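Side-chain contacts in diguanylate cyclase/phosphodiesterase-domain containing protein (Thermotoga maritima MSB8, PDB 6KHU), which is a putative diguanylate cyclase of the GGDEF family, whose active members join two GTP molecules into the bacterial second messenger cyclic di-GMP: residues 91-94 against 95-99; 45-48 against 49-53; 79-83 against 84-88. All coordinates share one frame; numbering follows the deposited sequence.

Contact 1 of 3, residues 91-94 against 95-99. With ZN (zinc ion), chain C.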
loop_
_atom_site.group_PDB
_atom_site.type_symbol
_atom_site.label_atom_id
_atom_site.label_comp_id
_atom_site.label_asym_id
_atom_site.label_seq_id
_atom_site.Cartn_x
_atom_site.Cartn_y
_atom_site.Cartn_z
ATOM N N GLU A 91 -9.649 6.289 -2.994
ATOM C CA GLU A 91 -10.006 7.490 -3.744
ATOM C C GLU A 91 -9.034 8.627 -3.443
ATOM O O GLU A 91 -8.624 9.360 -4.353
ATOM C CB GLU A 91 -11.447 7.902 -3.423
ATOM C CG GLU A 91 -12.191 8.614 -4.560
ATOM C CD GLU A 91 -12.143 7.857 -5.888
ATOM O OE1 GLU A 91 -12.124 8.520 -6.950
ATOM O OE2 GLU A 91 -12.135 6.602 -5.873
ATOM N N ARG A 92 -8.638 8.777 -2.173
ATOM C CA ARG A 92 -7.702 9.840 -1.820
ATOM C C ARG A 92 -6.373 9.652 -2.541
ATOM O O ARG A 92 -5.812 10.614 -3.080
ATOM C CB ARG A 92 -7.496 9.891 -0.298
ATOM C CG ARG A 92 -8.658 10.517 0.480
ATOM C CD ARG A 92 -8.600 10.177 1.974
ATOM N NE ARG A 92 -7.383 10.684 2.603
ATOM C CZ ARG A 92 -6.812 10.159 3.687
ATOM N NH1 ARG A 92 -5.697 10.699 4.179
ATOM N NH2 ARG A 92 -7.351 9.099 4.283
ATOM N N ILE A 93 -5.858 8.420 -2.575
ATOM C CA ILE A 93 -4.616 8.161 -3.301
ATOM C C ILE A 93 -4.784 8.529 -4.775
ATOM O O ILE A 93 -3.930 9.209 -5.368
ATOM C CB ILE A 93 -4.177 6.695 -3.126
ATOM C CG1 ILE A 93 -3.847 6.398 -1.652
ATOM C CG2 ILE A 93 -2.983 6.391 -4.045
ATOM C CD1 ILE A 93 -3.870 4.930 -1.311
ATOM N N LYS A 94 -5.908 8.112 -5.377
ATOM C CA LYS A 94 -6.155 8.405 -6.792
ATOM C C LYS A 94 -6.244 9.907 -7.043
ATOM O O LYS A 94 -5.658 10.415 -8.008
ATOM C CB LYS A 94 -7.436 7.705 -7.261
ATOM C CG LYS A 94 -7.334 6.161 -7.259
ATOM C CD LYS A 94 -8.275 5.500 -8.278
ATOM C CE LYS A 94 -9.727 5.597 -7.833
ATOM N NZ LYS A 94 -10.631 4.716 -8.640
ATOM N N ASN A 95 -6.953 10.629 -6.169
ATOM C CA ASN A 95 -7.056 12.085 -6.277
ATOM C C ASN A 95 -5.687 12.754 -6.224
ATOM O O ASN A 95 -5.425 13.699 -6.975
ATOM C CB ASN A 95 -7.942 12.642 -5.163
ATOM C CG ASN A 95 -9.411 12.294 -5.350
ATOM O OD1 ASN A 95 -9.803 11.776 -6.388
ATOM N ND2 ASN A 95 -10.226 12.594 -4.341
ATOM N N HIS A 96 -4.802 12.289 -5.340
ATOM C CA HIS A 96 -3.462 12.878 -5.291
ATOM C C HIS A 96 -2.687 12.592 -6.569
ATOM O O HIS A 96 -2.008 13.481 -7.104
ATOM C CB HIS A 96 -2.695 12.373 -4.073
ATOM C CG HIS A 96 -3.108 13.031 -2.791
ATOM N ND1 HIS A 96 -4.336 12.808 -2.205
ATOM C CD2 HIS A 96 -2.469 13.924 -1.999
ATOM C CE1 HIS A 96 -4.437 13.538 -1.107
ATOM N NE2 HIS A 96 -3.316 14.225 -0.958
ATOM N N ILE A 97 -2.760 11.356 -7.069
ATOM C CA ILE A 97 -2.098 11.041 -8.331
ATOM C C ILE A 97 -2.734 11.835 -9.470
ATOM O O ILE A 97 -2.037 12.306 -10.378
ATOM C CB ILE A 97 -2.125 9.522 -8.588
ATOM C CG1 ILE A 97 -1.576 8.773 -7.370
ATOM C CG2 ILE A 97 -1.311 9.171 -9.829
ATOM C CD1 ILE A 97 -1.536 7.270 -7.529
ATOM N N GLU A 98 -4.059 12.033 -9.418
ATOM C CA GLU A 98 -4.730 12.864 -10.420
ATOM C C GLU A 98 -4.234 14.302 -10.357
ATOM O O GLU A 98 -3.930 14.915 -11.388
ATOM C CB GLU A 98 -6.252 12.815 -10.230
ATOM C CG GLU A 98 -7.051 13.720 -11.208
ATOM C CD GLU A 98 -8.569 13.518 -11.116
ATOM O OE1 GLU A 98 -9.003 12.491 -10.538
ATOM O OE2 GLU A 98 -9.332 14.381 -11.622
ATOM N N SER A 99 -4.138 14.854 -9.147
ATOM C CA SER A 99 -3.643 16.213 -8.978
ATOM C C SER A 99 -2.259 16.416 -9.574
ATOM O O SER A 99 -1.900 17.554 -9.889
ATOM C CB SER A 99 -3.621 16.580 -7.500
ATOM O OG SER A 99 -4.817 17.242 -7.139
HETATM ZN ZN ZN C . -2.984 15.382 0.672
#
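His96 reaches back to Arg92, one turn earlier, because its CG stands anti to its own carbonyl carbon (chi1 -77°), which carries the imidazole over the preceding turn; the ring's own rotation then presents ND1 to the Arg92 carbonyl. Arg92 O is thus gripped twice, by His96 N at 3.0 Å in the ordinary helical bond and by His96 ND1 at 2.8 Å. The two donors approach from opposite faces of the carbonyl plane. ND1 stands 43° out of that plane, away from a lone-pair direction, while the oxygen lies close to the plane of the ring, at its edge. Because ND1 acts as donor, NE2 of His96 can offer its lone pair to the zinc ion, 2.0 Å away, and Arg92 O, as a second-shell acceptor, is likely to hold the ring's rotation. Glu57, from helix 41-57, supplies another ligand, so the metal ties that helix to helix 86-100 on the same face of the central sheet of the GGDEF domain, a member of the nucleotide cyclase clan. On the buried flank, Ile93 and Ile97 run alongside each other in the same direction, with Ile93 CG2 3.9 Å from Ile97 CD1. Branched aliphatic chains suit this flank, since Ile54 and strand 105-112 pack against both. Replacing Ile97 with an alanine would probably leave Ile93 CG2 without its neighbour and open a gap facing Ile54, Tyr105 and Ile103. The exposed flank is polar. Asn95 CG sits 3.2 Å from Glu91 O, and its amide is turned 81° from the Glu91 carboxylate. Asn95 OD1 and Glu91 OE1 are both acceptors and stay 4.0 Å apart, whereas Glu91 OE2 makes a long salt bridge, 3.7 Å, to Lys94 NZ.

Contact 2 of 3, residues 45-48 against 49-53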
loop_
_atom_site.group_PDB
_atom_site.type_symbol
_atom_site.label_atom_id
_atom_site.label_comp_id
_atom_site.label_asym_id
_atom_site.label_seq_id
_atom_site.Cartn_x
_atom_site.Cartn_y
_atom_site.Cartn_z
ATOM N N GLU A 45 11.916 7.810 -12.027
ATOM C CA GLU A 45 12.510 8.428 -10.847
ATOM C C GLU A 45 11.565 9.463 -10.244
ATOM O O GLU A 45 11.312 9.465 -9.034
ATOM C CB GLU A 45 13.850 9.063 -11.227
ATOM C CG GLU A 45 14.927 8.988 -10.163
ATOM C CD GLU A 45 16.321 9.259 -10.719
ATOM O OE1 GLU A 45 16.568 10.421 -11.119
ATOM O OE2 GLU A 45 17.171 8.321 -10.746
ATOM N N LYS A 46 11.014 10.340 -11.084
ATOM C CA LYS A 46 10.111 11.386 -10.605
ATOM C C LYS A 46 8.878 10.792 -9.940
ATOM O O LYS A 46 8.569 11.105 -8.781
ATOM C CB LYS A 46 9.704 12.284 -11.771
ATOM C CG LYS A 46 10.404 13.632 -11.828
ATOM C CD LYS A 46 9.870 14.438 -13.012
ATOM C CE LYS A 46 8.530 15.098 -12.691
ATOM N NZ LYS A 46 8.641 16.155 -11.644
ATOM N N ALA A 47 8.165 9.918 -10.657
ATOM C CA ALA A 47 6.935 9.353 -10.115
ATOM C C ALA A 47 7.182 8.542 -8.840
ATOM O O ALA A 47 6.304 8.478 -7.971
ATOM C CB ALA A 47 6.254 8.498 -11.177
ATOM N N LEU A 48 8.365 7.935 -8.699
ATOM C CA LEU A 48 8.636 7.104 -7.528
ATOM C C LEU A 48 8.578 7.921 -6.243
ATOM O O LEU A 48 7.927 7.524 -5.268
ATOM C CB LEU A 48 10.005 6.431 -7.654
ATOM C CG LEU A 48 10.166 5.179 -8.517
ATOM C CD1 LEU A 48 11.604 4.680 -8.448
ATOM C CD2 LEU A 48 9.194 4.088 -8.115
HETATM N N MSE A 49 9.271 9.054 -6.212
HETATM C CA MSE A 49 9.325 9.821 -4.979
HETATM C C MSE A 49 7.970 10.499 -4.715
HETATM O O MSE A 49 7.628 10.773 -3.562
HETATM C CB MSE A 49 10.474 10.836 -5.025
HETATM C CG MSE A 49 11.844 10.241 -4.614
HETATM SE SE MSE A 49 13.440 11.409 -5.097
HETATM C CE MSE A 49 13.028 11.753 -6.984
ATOM N N LYS A 50 7.180 10.709 -5.776
ATOM C CA LYS A 50 5.886 11.380 -5.630
ATOM C C LYS A 50 4.811 10.435 -5.099
ATOM O O LYS A 50 4.061 10.789 -4.181
ATOM C CB LYS A 50 5.443 11.974 -6.967
ATOM C CG LYS A 50 6.153 13.263 -7.327
ATOM C CD LYS A 50 5.677 13.810 -8.669
ATOM C CE LYS A 50 6.695 14.796 -9.249
ATOM N NZ LYS A 50 6.170 15.539 -10.434
ATOM N N ILE A 51 4.700 9.243 -5.684
ATOM C CA ILE A 51 3.738 8.285 -5.160
ATOM C C ILE A 51 4.177 7.795 -3.786
ATOM O O ILE A 51 3.336 7.537 -2.916
ATOM C CB ILE A 51 3.533 7.145 -6.172
ATOM C CG1 ILE A 51 2.745 7.686 -7.360
ATOM C CG2 ILE A 51 2.796 5.962 -5.548
ATOM C CD1 ILE A 51 3.108 7.062 -8.655
ATOM N N GLY A 52 5.488 7.713 -3.548
ATOM C CA GLY A 52 5.966 7.376 -2.216
ATOM C C GLY A 52 5.466 8.345 -1.160
ATOM O O GLY A 52 4.938 7.938 -0.117
ATOM N N LYS A 53 5.605 9.646 -1.427
ATOM C CA LYS A 53 5.108 10.654 -0.498
ATOM C C LYS A 53 3.597 10.549 -0.326
ATOM O O LYS A 53 3.079 10.734 0.783
ATOM C CB LYS A 53 5.485 12.048 -0.994
ATOM C CG LYS A 53 6.781 12.605 -0.410
ATOM C CD LYS A 53 7.427 13.573 -1.392
ATOM C CE LYS A 53 7.996 14.774 -0.686
ATOM N NZ LYS A 53 7.638 16.017 -1.423
#
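Lys50 runs back along the helix over Lys46, its aliphatic stem lying on the backbone of the turn before. Lys50 CB is 3.7 Å from Lys46 O, with Ala47 O at a similar range, and Lys50 CG keeps to Lys46 O at 3.6 Å. CD passes the same oxygen more loosely. From there Lys50 CE comes 3.4 Å from Lys46 NZ, and the tip, Lys50 NZ, meets Lys46 NZ at 2.8 Å. Lys50 stretches out straight to follow its neighbour, whereas Lys46 curls near its end (chi3 80°, chi4 67°). Two ammonium groups so close would be expected to repel, so the placement of these tips is doubtful. Long, flexible lysines suit a largely exposed flank, where their ends can probably shift. Next to them selenomethionine Met49 turns at chi3 and lays its methyl CE 3.5 Å from Glu45 O. Another flank is apolar: Ala47 CB lies 4.3 Å from Ile51 CD1, and Ile51 N bonds almost straight to Ala47 O at 2.9 Å. This is i to i+4 packing on an amphipathic helix of the GGDEF domain. Ile51 carries helix 41-57 onto the sheet, resting on Val35 and Thr37 of strand 30-37 and, together with Leu48, on Phe74 of strand 73-79.

Contact 3 of 3, residues 79-83 against 84-88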
loop_
_atom_site.group_PDB
_atom_site.type_symbol
_atom_site.label_atom_id
_atom_site.label_comp_id
_atom_site.label_asym_id
_atom_site.label_seq_id
_atom_site.Cartn_x
_atom_site.Cartn_y
_atom_site.Cartn_z
ATOM N N ILE A 79 -3.596 0.100 9.534
ATOM C CA ILE A 79 -4.306 -0.704 10.516
ATOM C C ILE A 79 -5.622 -0.022 10.870
ATOM O O ILE A 79 -5.762 1.209 10.804
ATOM C CB ILE A 79 -3.435 -0.954 11.761
ATOM C CG1 ILE A 79 -3.344 0.315 12.595
ATOM C CG2 ILE A 79 -2.025 -1.458 11.360
ATOM C CD1 ILE A 79 -4.261 0.303 13.801
ATOM N N GLY A 80 -6.601 -0.837 11.259
ATOM C CA GLY A 80 -7.894 -0.321 11.645
ATOM C C GLY A 80 -8.804 0.020 10.484
ATOM O O GLY A 80 -9.917 0.500 10.716
ATOM N N VAL A 81 -8.373 -0.213 9.250
ATOM C CA VAL A 81 -9.156 0.119 8.064
ATOM C C VAL A 81 -9.746 -1.167 7.512
ATOM O O VAL A 81 -9.008 -2.061 7.092
ATOM C CB VAL A 81 -8.290 0.830 7.013
ATOM C CG1 VAL A 81 -9.039 0.975 5.678
ATOM C CG2 VAL A 81 -7.821 2.188 7.543
ATOM N N GLY A 82 -11.075 -1.270 7.515
ATOM C CA GLY A 82 -11.768 -2.393 6.929
ATOM C C GLY A 82 -12.446 -2.034 5.617
ATOM O O GLY A 82 -12.174 -1.001 5.001
ATOM N N LYS A 83 -13.362 -2.923 5.203
ATOM C CA LYS A 83 -14.046 -2.765 3.919
ATOM C C LYS A 83 -14.793 -1.442 3.827
ATOM O O LYS A 83 -14.899 -0.868 2.738
ATOM C CB LYS A 83 -15.034 -3.913 3.696
ATOM C CG LYS A 83 -14.402 -5.169 3.155
ATOM C CD LYS A 83 -13.818 -4.941 1.770
ATOM C CE LYS A 83 -14.811 -5.325 0.678
ATOM N NZ LYS A 83 -14.097 -5.479 -0.621
ATOM N N GLU A 84 -15.331 -0.960 4.950
ATOM C CA GLU A 84 -16.130 0.262 4.937
ATOM C C GLU A 84 -15.306 1.468 4.489
ATOM O O GLU A 84 -15.745 2.246 3.636
ATOM C CB GLU A 84 -16.729 0.504 6.324
ATOM C CG GLU A 84 -17.748 1.635 6.393
ATOM C CD GLU A 84 -19.153 1.201 6.002
ATOM O OE1 GLU A 84 -19.326 0.046 5.553
ATOM O OE2 GLU A 84 -20.090 2.015 6.148
ATOM N N THR A 85 -14.106 1.648 5.050
ATOM C CA THR A 85 -13.351 2.870 4.799
ATOM C C THR A 85 -12.217 2.702 3.792
ATOM O O THR A 85 -11.680 3.710 3.322
ATOM C CB THR A 85 -12.788 3.420 6.110
ATOM O OG1 THR A 85 -12.050 2.388 6.784
ATOM C CG2 THR A 85 -13.938 3.904 7.005
ATOM N N ALA A 86 -11.845 1.472 3.453
ATOM C CA ALA A 86 -10.827 1.251 2.432
ATOM C C ALA A 86 -11.092 1.986 1.123
ATOM O O ALA A 86 -10.122 2.517 0.553
ATOM C CB ALA A 86 -10.661 -0.251 2.163
ATOM N N PRO A 87 -12.318 2.040 0.579
ATOM C CA PRO A 87 -12.510 2.774 -0.689
ATOM C C PRO A 87 -12.216 4.255 -0.578
ATOM O O PRO A 87 -11.757 4.855 -1.557
ATOM C CB PRO A 87 -13.990 2.532 -1.027
ATOM C CG PRO A 87 -14.360 1.291 -0.268
ATOM C CD PRO A 87 -13.557 1.354 0.994
ATOM N N ASN A 88 -12.502 4.870 0.573
ATOM C CA ASN A 88 -12.198 6.287 0.750
ATOM C C ASN A 88 -10.699 6.537 0.660
ATOM O O ASN A 88 -10.261 7.532 0.069
ATOM C CB ASN A 88 -12.718 6.784 2.098
ATOM C CG ASN A 88 -14.208 6.517 2.308
ATOM O OD1 ASN A 88 -14.776 5.553 1.786
ATOM N ND2 ASN A 88 -14.841 7.372 3.100
#
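Gly82 O meets two backbone donors of the turn that follows it. Ala86 N lies 2.9 Å from Gly82 O, and Thr85 N adds a weak bond to Gly82 O at 3.3 Å. Lys83 O is approached differently: Pro87 CD stands 3.1 Å from it, where most residues would bring an N-H, so this carbonyl meets a carbon. Proline is well tolerated in the first turn of a helix, where its missing N-H costs little and its ring does not clash with a preceding helical turn. Val81, with chi1 171°, swings CG1 onto this turn, 3.5 Å from Thr85 OG1 and 4.1 Å from Ala86 CB; a compact alanine fits the buried side, where Tyr109 and Ser111 also pack. Val81 O is satisfied elsewhere, by the Thr31 hydroxyl, and Lys83 NZ by a salt bridge to Asp115. Gly80, at positive phi, bonds through its backbone to Pro29. These bonds settle the loop from strand 73-79 into helix 86-100, which continues into strand 105-112, parallel to strand 73-79 with strand 30-37 between them: a split beta-alpha-beta crossover, as in ferredoxin-like folds such as the GGDEF domain.

How the contacts relate
All three contacts are local and partly buried, each having an apolar flank toward the fold and a polar one outside. Contacts 1 and 3 share helix 86-100: contact 3 is its entry from the loop, and contact 1 lies in the later half of the helix, their centres about 16 Å apart. Contact 2 belongs to helix 41-57, and its centre lies about 13 Å from that of contact 1, the two helices being joined by zinc. The chemistry follows the place: contact 3 relies on backbone bonds where a helix begins, contact 1 adds a metal ligand in that later half, and contact 2 sets neighbouring lysines outside against isoleucine and leucine on the sheet.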